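PDB 5NNS: AA9 family lytic polysaccharide monooxygenase B from Heterobasidion irregulare TC 32-1, which cleaves crystalline and amorphous cellulose-type polysaccharides by copper-dependent oxidation at C1 of the scissile glycosidic bond, using a reducing agent and O2 or H2O2. Local coordinates for residues H1-Y7 / Y167-A171; S46-N50 / I150-E154; S69-W75 / N134-I140; W78-P84 / W124-V130. All coordinates share one frame; numbering follows the deposited sequence.

Overall arrangement
Contacts 1 and 2 are buried near the middle of the chain and lie on neighbouring strands of one sheet, 165-176 and 147-157, Cys49 of contact 2 being disulfide-bonded to Cys170 of contact 1. Contact 1 joins the two sheets of the fold and contact 2 fastens a loop onto one of them; in both, a charged side chain meets backbone atoms. Contacts 3 and 4 are only partly buried. Contact 3 is regular strand pairing at the border of the other sheet, which it shares with strand 4-9 of contact 1; contact 4 is mostly apolar packing of a loop against helix 125-131. Contacts 1 and 4 meet at the copper, which His1 and His80 bind.

Contact 1: H1-Y7 / Y167-A171; sequences HGGVLAY and YPECA. With CU (copper (II) ion), chain E.
Val4 and Glu169 come within 6.4 Å, CA to CA, where strands 4-7 and 167-171 run in nearly the same direction, crossing at -31° with their axes 8.4 Å apart. That spacing is too wide for backbone pairing, and side chains bridge it. Glu169 bends at CG (chi2 78°), bringing OE1 to Val4 N at 3.0 Å; the N-H points almost straight at the oxygen (164°) but meets it from above the carboxylate plane. Gly3 CA lies close by, leaving no room for a side chain. A water lies 2.6 Å from both Gly2 O and Glu169 OE2 and can bridge them, and Asn50 also bonds OE2. With an alanine in place of this glutamate the Val4 amide would probably lose its acceptor and Asn50 one of its partners. The two strands belong to the facing sheets of the AA9 beta-sandwich, and Ala171 CB sits over one face of the Tyr7 ring in a CH-pi contact, 4.1 Å from its centroid. Tyr7 OH is held by Gln30. At the other end His1 N and ND1 chelate copper, half of the histidine brace. Tyr167 OH lies 2.9 Å from the copper and is hydrogen-bonded to Gln165.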
# COMPACT_ATOMS: atom_id res chain seq x y z
N HIS A 1 -5.34 -7.48 -11.22
CA HIS A 1 -5.75 -6.22 -11.92
C HIS A 1 -6.87 -5.58 -11.12
O HIS A 1 -7.80 -6.27 -10.70
CB HIS A 1 -6.20 -6.46 -13.37
CG HIS A 1 -5.09 -6.38 -14.37
ND1 HIS A 1 -4.16 -7.39 -14.54
CD2 HIS A 1 -4.79 -5.43 -15.29
CE1 HIS A 1 -3.32 -7.05 -15.50
NE2 HIS A 1 -3.68 -5.87 -15.97
N GLY A 2 -6.75 -4.28 -10.91
CA GLY A 2 -7.65 -3.56 -10.02
C GLY A 2 -6.86 -2.68 -9.09
O GLY A 2 -5.76 -2.25 -9.42
N GLY A 3 -7.45 -2.41 -7.93
CA GLY A 3 -6.81 -1.60 -6.91
C GLY A 3 -7.81 -1.26 -5.84
O GLY A 3 -8.91 -1.81 -5.81
N VAL A 4 -7.41 -0.35 -4.95
CA VAL A 4 -8.26 0.10 -3.86
C VAL A 4 -9.31 1.08 -4.41
O VAL A 4 -8.96 2.17 -4.88
CB VAL A 4 -7.44 0.77 -2.74
CG1 VAL A 4 -8.36 1.28 -1.63
CG2 VAL A 4 -6.40 -0.21 -2.19
N LEU A 5 -10.57 0.66 -4.34
CA LEU A 5 -11.70 1.46 -4.83
C LEU A 5 -12.31 2.37 -3.78
O LEU A 5 -12.88 3.41 -4.11
CB LEU A 5 -12.79 0.53 -5.37
CG LEU A 5 -12.39 -0.47 -6.46
CD1 LEU A 5 -13.61 -1.28 -6.82
CD2 LEU A 5 -11.80 0.23 -7.68
N ALA A 6 -12.22 1.98 -2.51
CA ALA A 6 -12.82 2.74 -1.41
C ALA A 6 -12.17 2.40 -0.08
O ALA A 6 -11.39 1.45 0.02
CB ALA A 6 -14.32 2.47 -1.35
N TYR A 7 -12.49 3.19 0.94
CA TYR A 7 -12.00 2.98 2.30
C TYR A 7 -13.12 3.06 3.33
O TYR A 7 -14.16 3.69 3.08
CB TYR A 7 -10.94 4.02 2.67
CG TYR A 7 -9.74 4.06 1.75
CD1 TYR A 7 -9.75 4.83 0.60
CD2 TYR A 7 -8.58 3.34 2.05
CE1 TYR A 7 -8.65 4.87 -0.25
CE2 TYR A 7 -7.48 3.37 1.21
CZ TYR A 7 -7.52 4.14 0.06
OH TYR A 7 -6.44 4.19 -0.78
N TYR A 167 0.85 -3.21 -7.17
CA TYR A 167 -0.43 -2.49 -7.28
C TYR A 167 -0.58 -1.58 -6.06
O TYR A 167 -1.14 -2.00 -5.05
CB TYR A 167 -1.60 -3.46 -7.33
CG TYR A 167 -1.63 -4.38 -8.52
CD1 TYR A 167 -2.20 -3.97 -9.72
CD2 TYR A 167 -1.13 -5.67 -8.44
CE1 TYR A 167 -2.26 -4.82 -10.81
CE2 TYR A 167 -1.18 -6.53 -9.52
CZ TYR A 167 -1.76 -6.10 -10.70
OH TYR A 167 -1.80 -6.94 -11.78
N PRO A 168 -0.06 -0.34 -6.16
CA PRO A 168 -0.12 0.60 -5.04
C PRO A 168 -1.20 1.66 -5.19
O PRO A 168 -1.41 2.15 -6.28
CB PRO A 168 1.26 1.26 -5.10
CG PRO A 168 1.58 1.29 -6.55
CD PRO A 168 0.82 0.18 -7.22
N GLU A 169 -1.87 2.00 -4.09
CA GLU A 169 -2.70 3.21 -4.01
C GLU A 169 -2.40 3.97 -2.73
O GLU A 169 -1.93 3.38 -1.75
CB GLU A 169 -4.19 2.89 -4.10
CG GLU A 169 -4.72 2.73 -5.52
CD GLU A 169 -4.38 1.39 -6.15
OE1 GLU A 169 -4.56 0.35 -5.48
OE2 GLU A 169 -3.95 1.38 -7.32
N CYS A 170 -2.68 5.27 -2.75
CA CYS A 170 -2.43 6.18 -1.63
C CYS A 170 -3.68 6.94 -1.23
O CYS A 170 -4.48 7.32 -2.08
CB CYS A 170 -1.36 7.19 -2.01
SG CYS A 170 0.29 6.46 -2.14
N ALA A 171 -3.83 7.17 0.08
CA ALA A 171 -4.90 7.99 0.64
C ALA A 171 -4.29 9.02 1.59
O ALA A 171 -3.34 8.71 2.30
CB ALA A 171 -5.90 7.12 1.38
CU CU E . -3.94 -8.69 -12.78
O HOH W 1 -3.72 -0.91 -8.48
O HOH W 2 -4.30 3.27 0.36

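Contact 2: S46-N50 / I150-E154; sequences SISCN and ILRHE
Arg152 reaches from its strand to the loop 46-50 and makes both hydrogen bonds of the contact, each to a backbone carbonyl. NE meets Ser48 O at 2.7 Å and NH2 meets Ile47 O at 2.8 Å. Both oxygens lie at one edge of the guanidinium, close to its plane, and so hold the group against rotation. The fit is less regular on the acceptor side: NH2 stands well above the plane of the Ile47 carbonyl, whereas NE is only tilted from that of Ser48. With CG opposite the backbone N (chi1 165°) and the chain extended as far as NE, the arginine spans the gap and presents this edge to two successive carbonyls.

The ionic part lies within the strand. Glu154, two residues along, aligns its carboxylate with the other edge of the guanidinium and takes two weak hydrogen bonds, NH1 to OE1 at 2.8 Å, which is also the salt bridge, and NH2 to OE2. NH2 thus serves both the loop and the carboxylate. This buried positive charge is probably balanced by Glu154, whose OE1 is also bonded by Tyr195. Ile47 CG1 packs beside the ion pair, 4.3 Å from Glu154 OE2.

Apolar contact is slight: Cys49 SG approaches Ile150 CG2 at 4.4 Å.

Cys49 is disulfide-bonded to Cys170, a second tie between this loop and the sheet. Strand 147-157 runs between strands 85-91 and 165-176, its Arg152 side chain packing on Tyr88 and Pro168, while Trp106 of strand 106-116 touches Ser48, Cys49, Ile150 and Arg152.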
# COMPACT_ATOMS: atom_id res chain seq x y z
N SER A 46 6.88 6.32 -10.25
CA SER A 46 5.52 6.46 -9.71
C SER A 46 5.05 5.28 -8.83
O SER A 46 3.85 5.14 -8.58
CB SER A 46 4.55 6.64 -10.88
OG SER A 46 4.89 7.79 -11.64
N ILE A 47 5.97 4.45 -8.35
CA ILE A 47 5.59 3.28 -7.56
C ILE A 47 5.02 3.64 -6.17
O ILE A 47 4.31 2.82 -5.58
CB ILE A 47 6.74 2.24 -7.45
CG1 ILE A 47 6.19 0.86 -7.05
CG2 ILE A 47 7.84 2.73 -6.50
CD1 ILE A 47 7.16 -0.29 -7.21
N SER A 48 5.29 4.85 -5.68
CA SER A 48 4.75 5.30 -4.39
C SER A 48 3.22 5.35 -4.38
O SER A 48 2.60 4.75 -3.51
CB SER A 48 5.32 6.66 -3.97
OG SER A 48 5.08 7.65 -4.95
N CYS A 49 2.63 6.06 -5.35
CA CYS A 49 1.17 6.26 -5.39
C CYS A 49 0.53 5.97 -6.74
O CYS A 49 -0.57 6.45 -7.02
CB CYS A 49 0.84 7.66 -4.88
SG CYS A 49 1.33 7.90 -3.16
N ASN A 50 1.19 5.13 -7.54
CA ASN A 50 0.73 4.70 -8.86
C ASN A 50 0.84 5.80 -9.91
O ASN A 50 1.30 6.90 -9.61
CB ASN A 50 -0.71 4.14 -8.80
CG ASN A 50 -0.90 2.89 -9.66
OD1 ASN A 50 -0.32 2.77 -10.75
ND2 ASN A 50 -1.71 1.96 -9.17
N ILE A 150 0.39 10.14 4.28
CA ILE A 150 -0.17 9.26 3.27
C ILE A 150 -0.34 7.87 3.89
O ILE A 150 0.52 7.43 4.64
CB ILE A 150 0.73 9.13 2.03
CG1 ILE A 150 0.98 10.49 1.37
CG2 ILE A 150 0.13 8.15 1.02
CD1 ILE A 150 -0.27 11.20 0.88
N LEU A 151 -1.44 7.20 3.56
CA LEU A 151 -1.67 5.79 3.89
C LEU A 151 -1.65 5.02 2.58
O LEU A 151 -2.48 5.29 1.70
CB LEU A 151 -3.02 5.60 4.57
CG LEU A 151 -3.46 4.15 4.88
CD1 LEU A 151 -2.55 3.55 5.93
CD2 LEU A 151 -4.92 4.10 5.33
N ARG A 152 -0.75 4.05 2.48
CA ARG A 152 -0.43 3.39 1.22
C ARG A 152 -0.69 1.89 1.33
O ARG A 152 -0.12 1.23 2.21
CB ARG A 152 1.04 3.66 0.87
CG ARG A 152 1.63 2.76 -0.21
CD ARG A 152 3.01 3.23 -0.63
NE ARG A 152 3.40 2.68 -1.93
CZ ARG A 152 3.99 1.50 -2.13
NH1 ARG A 152 4.29 0.69 -1.12
NH2 ARG A 152 4.29 1.13 -3.37
N HIS A 153 -1.53 1.36 0.44
CA HIS A 153 -1.77 -0.10 0.35
C HIS A 153 -1.11 -0.63 -0.91
O HIS A 153 -1.18 0.00 -1.96
CB HIS A 153 -3.26 -0.42 0.33
CG HIS A 153 -3.95 -0.13 1.62
ND1 HIS A 153 -4.34 1.13 1.98
CD2 HIS A 153 -4.30 -0.95 2.64
CE1 HIS A 153 -4.91 1.09 3.18
NE2 HIS A 153 -4.90 -0.16 3.60
N GLU A 154 -0.48 -1.80 -0.79
CA GLU A 154 0.25 -2.40 -1.88
C GLU A 154 0.05 -3.91 -1.94
O GLU A 154 0.16 -4.61 -0.92
CB GLU A 154 1.74 -2.09 -1.77
CG GLU A 154 2.55 -2.53 -2.97
CD GLU A 154 3.98 -2.05 -2.93
OE1 GLU A 154 4.59 -2.03 -1.83
OE2 GLU A 154 4.51 -1.67 -3.99

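Contact 3: S69-W75 / N134-I140; sequences SSVTAYW and NSWTTSI. With NAG (2-acetamido-2-deoxy-beta-D-glucopyranose), chain D.
Tyr74 and Ser135 meet on the outer side of the strand pair, Ser135 CB standing 3.6 Å from Tyr74 CD1. One face of this tyrosine ring carries Thr72 CG2, displaced toward the rim, and O5 of the N-acetylglucosamine is 3.7 Å from Tyr74 CD1. Were this tyrosine an alanine, a gap would probably open beside Thr72 CG2 and Ser135 CB, and the sugar would lose one of its two aromatic neighbours. The Trp75 indole, on the other side, receives Asn134 O at its edge, in plane, and sets CZ3 3.7 Å from Trp136 CB.

The backbones pair antiparallel. Val71 with Thr138 and Ala73 with Trp136 are hydrogen-bonded pairs, while Trp75 N to Asn134 O (2.7 Å) and Ile140 N to Ser69 O close the two ends. At the non-hydrogen-bonded pair Thr72-Thr137, between the two, Thr72 OG1, turned beside its own backbone N (chi1 -61°), is hydrogen-bonded to Thr137 OG1 at 2.6 Å. A water joins Ser70 OG and Ser139 OG.

Strand 135-139 is outermost in this four-stranded sheet, and strand 70-75 pairs on its other side with strand 4-9. Val71, Ala73 and Trp75 face strand 147-157 of the second sheet, and Trp136 packs on strands 85-91 and 106-116.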
# COMPACT_ATOMS: atom_id res chain seq x y z
N SER A 69 -6.73 4.18 15.38
CA SER A 69 -7.91 3.88 14.56
C SER A 69 -7.71 2.73 13.58
O SER A 69 -6.63 2.56 13.02
CB SER A 69 -8.31 5.09 13.71
OG SER A 69 -8.63 6.22 14.49
N SER A 70 -8.78 1.98 13.36
CA SER A 70 -8.83 0.91 12.37
C SER A 70 -9.09 1.52 10.99
O SER A 70 -9.99 2.35 10.83
CB SER A 70 -9.95 -0.08 12.74
OG SER A 70 -9.93 -1.22 11.91
N VAL A 71 -8.31 1.08 10.00
CA VAL A 71 -8.44 1.54 8.62
C VAL A 71 -8.58 0.33 7.71
O VAL A 71 -7.77 -0.60 7.78
CB VAL A 71 -7.27 2.47 8.17
CG1 VAL A 71 -7.37 3.82 8.87
CG2 VAL A 71 -5.90 1.86 8.44
N THR A 72 -9.63 0.33 6.89
CA THR A 72 -9.91 -0.76 5.96
C THR A 72 -9.84 -0.21 4.54
O THR A 72 -10.37 0.87 4.26
CB THR A 72 -11.29 -1.39 6.20
OG1 THR A 72 -11.34 -1.95 7.52
CG2 THR A 72 -11.58 -2.50 5.19
N ALA A 73 -9.18 -0.96 3.66
CA ALA A 73 -9.14 -0.68 2.23
C ALA A 73 -9.94 -1.75 1.52
O ALA A 73 -9.82 -2.94 1.85
CB ALA A 73 -7.71 -0.66 1.72
N TYR A 74 -10.78 -1.34 0.57
CA TYR A 74 -11.61 -2.28 -0.18
C TYR A 74 -11.16 -2.33 -1.64
O TYR A 74 -10.95 -1.28 -2.26
CB TYR A 74 -13.08 -1.87 -0.11
CG TYR A 74 -13.67 -1.88 1.28
CD1 TYR A 74 -14.24 -3.04 1.83
CD2 TYR A 74 -13.69 -0.72 2.04
CE1 TYR A 74 -14.79 -3.03 3.11
CE2 TYR A 74 -14.24 -0.70 3.31
CZ TYR A 74 -14.79 -1.85 3.85
OH TYR A 74 -15.33 -1.80 5.11
N TRP A 75 -11.02 -3.54 -2.17
CA TRP A 75 -10.65 -3.76 -3.57
C TRP A 75 -11.86 -4.14 -4.41
O TRP A 75 -12.95 -4.42 -3.90
CB TRP A 75 -9.58 -4.86 -3.68
CG TRP A 75 -8.18 -4.40 -3.44
CD1 TRP A 75 -7.21 -4.18 -4.39
CD2 TRP A 75 -7.56 -4.13 -2.18
NE1 TRP A 75 -6.04 -3.78 -3.79
CE2 TRP A 75 -6.23 -3.74 -2.44
CE3 TRP A 75 -8.01 -4.17 -0.86
CZ2 TRP A 75 -5.34 -3.39 -1.41
CZ3 TRP A 75 -7.12 -3.83 0.17
CH2 TRP A 75 -5.80 -3.45 -0.12
N ASN A 134 -12.60 -9.10 -0.31
CA ASN A 134 -11.67 -8.29 -1.08
C ASN A 134 -11.25 -7.03 -0.35
O ASN A 134 -11.34 -5.92 -0.90
CB ASN A 134 -12.28 -7.95 -2.44
CG ASN A 134 -12.62 -9.17 -3.23
OD1 ASN A 134 -11.73 -9.84 -3.76
ND2 ASN A 134 -13.91 -9.48 -3.33
N SER A 135 -10.81 -7.20 0.90
CA SER A 135 -10.48 -6.06 1.76
C SER A 135 -9.36 -6.38 2.73
O SER A 135 -9.04 -7.54 2.97
CB SER A 135 -11.72 -5.58 2.52
OG SER A 135 -12.12 -6.53 3.49
N TRP A 136 -8.77 -5.32 3.28
CA TRP A 136 -7.66 -5.45 4.21
C TRP A 136 -7.82 -4.45 5.36
O TRP A 136 -7.89 -3.23 5.12
CB TRP A 136 -6.35 -5.21 3.48
CG TRP A 136 -5.16 -5.73 4.21
CD1 TRP A 136 -4.22 -5.00 4.90
CD2 TRP A 136 -4.76 -7.09 4.31
NE1 TRP A 136 -3.27 -5.84 5.42
CE2 TRP A 136 -3.58 -7.13 5.07
CE3 TRP A 136 -5.30 -8.30 3.83
CZ2 TRP A 136 -2.93 -8.32 5.38
CZ3 TRP A 136 -4.65 -9.49 4.13
CH2 TRP A 136 -3.47 -9.49 4.90
N THR A 137 -7.85 -4.96 6.58
CA THR A 137 -8.03 -4.13 7.76
C THR A 137 -6.83 -4.25 8.70
O THR A 137 -6.42 -5.36 9.07
CB THR A 137 -9.33 -4.50 8.50
OG1 THR A 137 -10.43 -4.40 7.58
CG2 THR A 137 -9.58 -3.55 9.68
N THR A 138 -6.26 -3.10 9.06
CA THR A 138 -5.20 -2.99 10.06
C THR A 138 -5.33 -1.63 10.76
O THR A 138 -6.04 -0.76 10.28
CB THR A 138 -3.80 -3.14 9.41
OG1 THR A 138 -2.79 -3.10 10.43
CG2 THR A 138 -3.52 -2.04 8.40
N SER A 139 -4.65 -1.45 11.89
CA SER A 139 -4.78 -0.22 12.67
C SER A 139 -3.61 0.72 12.42
O SER A 139 -2.49 0.28 12.18
CB SER A 139 -4.85 -0.53 14.17
OG SER A 139 -5.99 -1.30 14.47
N ILE A 140 -3.87 2.02 12.47
CA ILE A 140 -2.81 3.03 12.50
C ILE A 140 -2.14 2.91 13.87
O ILE A 140 -2.84 2.81 14.88
CB ILE A 140 -3.37 4.45 12.29
CG1 ILE A 140 -3.90 4.60 10.87
CG2 ILE A 140 -2.31 5.51 12.58
CD1 ILE A 140 -4.87 5.74 10.69
C1 NAG D . -17.90 -5.90 1.31
C2 NAG D . -18.68 -5.27 2.46
C3 NAG D . -19.62 -4.19 1.97
C4 NAG D . -18.90 -3.17 1.08
C5 NAG D . -18.06 -3.88 0.01
C6 NAG D . -17.20 -2.88 -0.75
C7 NAG D . -19.09 -6.78 4.39
C8 NAG D . -20.01 -7.82 4.95
N2 NAG D . -19.44 -6.29 3.19
O3 NAG D . -20.16 -3.54 3.13
O4 NAG D . -19.85 -2.31 0.44
O5 NAG D . -17.22 -4.86 0.62
O6 NAG D . -16.50 -3.57 -1.79
O7 NAG D . -18.09 -6.44 5.01
O HOH W 3 -7.88 -2.63 13.03
O HOH W 4 -6.06 -1.25 5.79

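Contact 4: W78-P84 / W124-V130; sequences WPHTIGP and WGMGQLV. With CU (copper (II) ion), chain E.
Met126 is the main bump of the helix, pushed into a hollow of the loop between the Trp78 indole and the backbone of His80 to Pro84. It leaves the helix with CG trans to N (chi1 -162°), runs out straight and turns at the sulfur. SD stops in plane at the edge of the indole, 3.3 Å from Trp78 NE1, a Met-aromatic contact with a weak N-H...S hydrogen bond. CG lies 3.4 Å from His80 O, and the methyl CE reaches in beside Pro84 O. Val130, one turn along the helix, fills the next notch: its CG2 also meets the indole edge and touches Trp78 O at 3.5 Å. Trp78 CB also touches Leu129 CD2 at 4.4 Å.

The loop carries the second histidine of the copper brace, His80, whose NE2 binds the metal at 2.1 Å. Its ring stacks on His159, while Trp78 meets Tyr167 edge-to-face.

At the start of the helix the shapes are reversed, and the loop lies on a flat side chain. Trp124, in the N-cap position, receives Ile82 CG2 over one face of its five-membered ring (3.9 Å to the centroid) and Gly83 N over the same face. The backbone angles of Gly83 suit glycine: a CB would press on the Ile82 carbonyl oxygen and sit tightly against Met126 CE. Gly83 O accepts a weak bond from Met126 N, and a water joins Thr81 O to Trp124 N.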
# COMPACT_ATOMS: atom_id res chain seq x y z
N TRP A 78 -10.81 -9.13 -6.53
CA TRP A 78 -9.39 -9.23 -6.85
C TRP A 78 -9.08 -10.62 -7.42
O TRP A 78 -9.41 -11.63 -6.78
CB TRP A 78 -8.55 -8.93 -5.60
CG TRP A 78 -7.09 -8.90 -5.86
CD1 TRP A 78 -6.17 -9.79 -5.44
CD2 TRP A 78 -6.38 -7.91 -6.62
NE1 TRP A 78 -4.92 -9.44 -5.89
CE2 TRP A 78 -5.02 -8.29 -6.62
CE3 TRP A 78 -6.76 -6.76 -7.31
CZ2 TRP A 78 -4.04 -7.54 -7.28
CZ3 TRP A 78 -5.78 -6.02 -7.96
CH2 TRP A 78 -4.44 -6.42 -7.94
N PRO A 79 -8.47 -10.67 -8.62
CA PRO A 79 -8.25 -11.96 -9.31
C PRO A 79 -6.99 -12.75 -8.94
O PRO A 79 -6.87 -13.89 -9.35
CB PRO A 79 -8.18 -11.55 -10.78
CG PRO A 79 -7.61 -10.17 -10.74
CD PRO A 79 -8.15 -9.53 -9.50
N HIS A 80 -6.06 -12.16 -8.18
CA HIS A 80 -4.80 -12.82 -7.88
C HIS A 80 -4.70 -13.25 -6.43
O HIS A 80 -5.25 -12.59 -5.54
CB HIS A 80 -3.65 -11.93 -8.30
CG HIS A 80 -3.72 -11.52 -9.73
ND1 HIS A 80 -3.87 -12.44 -10.75
CD2 HIS A 80 -3.71 -10.30 -10.32
CE1 HIS A 80 -3.93 -11.79 -11.91
NE2 HIS A 80 -3.84 -10.50 -11.67
N THR A 81 -4.04 -14.37 -6.19
CA THR A 81 -4.01 -15.00 -4.87
C THR A 81 -2.60 -15.24 -4.31
O THR A 81 -2.49 -15.63 -3.15
CB THR A 81 -4.77 -16.32 -4.92
OG1 THR A 81 -4.30 -17.11 -6.02
CG2 THR A 81 -6.25 -16.05 -5.10
N ILE A 82 -1.55 -14.99 -5.09
CA ILE A 82 -0.18 -15.33 -4.69
C ILE A 82 0.68 -14.06 -4.57
O ILE A 82 0.98 -13.41 -5.57
CB ILE A 82 0.46 -16.31 -5.68
CG1 ILE A 82 -0.36 -17.61 -5.76
CG2 ILE A 82 1.90 -16.62 -5.29
CD1 ILE A 82 -0.13 -18.41 -7.03
N GLY A 83 1.05 -13.74 -3.33
CA GLY A 83 1.99 -12.66 -3.02
C GLY A 83 1.61 -11.94 -1.73
O GLY A 83 0.55 -12.20 -1.17
N PRO A 84 2.49 -11.04 -1.24
CA PRO A 84 2.22 -10.35 0.01
C PRO A 84 1.28 -9.16 -0.13
O PRO A 84 1.12 -8.63 -1.22
CB PRO A 84 3.61 -9.86 0.44
CG PRO A 84 4.32 -9.63 -0.85
CD PRO A 84 3.86 -10.75 -1.73
N TRP A 124 -1.32 -17.22 1.25
CA TRP A 124 -0.74 -15.89 1.17
C TRP A 124 -1.70 -14.83 1.70
O TRP A 124 -2.92 -15.01 1.68
CB TRP A 124 -0.40 -15.55 -0.29
CG TRP A 124 0.71 -16.36 -0.90
CD1 TRP A 124 0.59 -17.54 -1.58
CD2 TRP A 124 2.09 -16.02 -0.93
NE1 TRP A 124 1.82 -17.96 -2.02
CE2 TRP A 124 2.76 -17.05 -1.64
CE3 TRP A 124 2.84 -14.95 -0.43
CZ2 TRP A 124 4.14 -17.04 -1.85
CZ3 TRP A 124 4.21 -14.95 -0.63
CH2 TRP A 124 4.85 -15.98 -1.34
N GLY A 125 -1.14 -13.71 2.15
CA GLY A 125 -1.93 -12.53 2.53
C GLY A 125 -2.92 -12.09 1.45
O GLY A 125 -4.05 -11.71 1.76
N MET A 126 -2.50 -12.17 0.20
CA MET A 126 -3.35 -11.78 -0.93
C MET A 126 -4.57 -12.69 -1.06
O MET A 126 -5.65 -12.22 -1.40
CB MET A 126 -2.55 -11.78 -2.23
CG MET A 126 -3.20 -11.00 -3.36
SD MET A 126 -2.17 -10.97 -4.84
CE MET A 126 -0.77 -10.04 -4.24
N GLY A 127 -4.37 -13.99 -0.81
CA GLY A 127 -5.47 -14.95 -0.70
C GLY A 127 -6.40 -14.65 0.47
O GLY A 127 -7.61 -14.84 0.36
N GLN A 128 -5.83 -14.19 1.58
CA GLN A 128 -6.63 -13.78 2.74
C GLN A 128 -7.45 -12.52 2.45
O GLN A 128 -8.60 -12.42 2.87
CB GLN A 128 -5.74 -13.57 3.98
CG GLN A 128 -5.17 -14.86 4.55
CD GLN A 128 -4.21 -14.62 5.71
OE1 GLN A 128 -3.49 -13.62 5.74
NE2 GLN A 128 -4.19 -15.55 6.66
N LEU A 129 -6.85 -11.56 1.74
CA LEU A 129 -7.52 -10.34 1.31
C LEU A 129 -8.77 -10.65 0.47
O LEU A 129 -9.85 -10.14 0.75
CB LEU A 129 -6.55 -9.46 0.51
CG LEU A 129 -6.97 -8.07 0.02
CD1 LEU A 129 -5.74 -7.19 -0.04
CD2 LEU A 129 -7.66 -8.10 -1.34
N VAL A 130 -8.61 -11.52 -0.53
CA VAL A 130 -9.73 -11.94 -1.39
C VAL A 130 -10.84 -12.58 -0.54
O VAL A 130 -12.01 -12.22 -0.68
CB VAL A 130 -9.26 -12.93 -2.49
CG1 VAL A 130 -10.43 -13.53 -3.25
CG2 VAL A 130 -8.30 -12.24 -3.47
CU CU E . -3.94 -8.69 -12.78
O HOH W 5 -3.18 -17.36 -0.95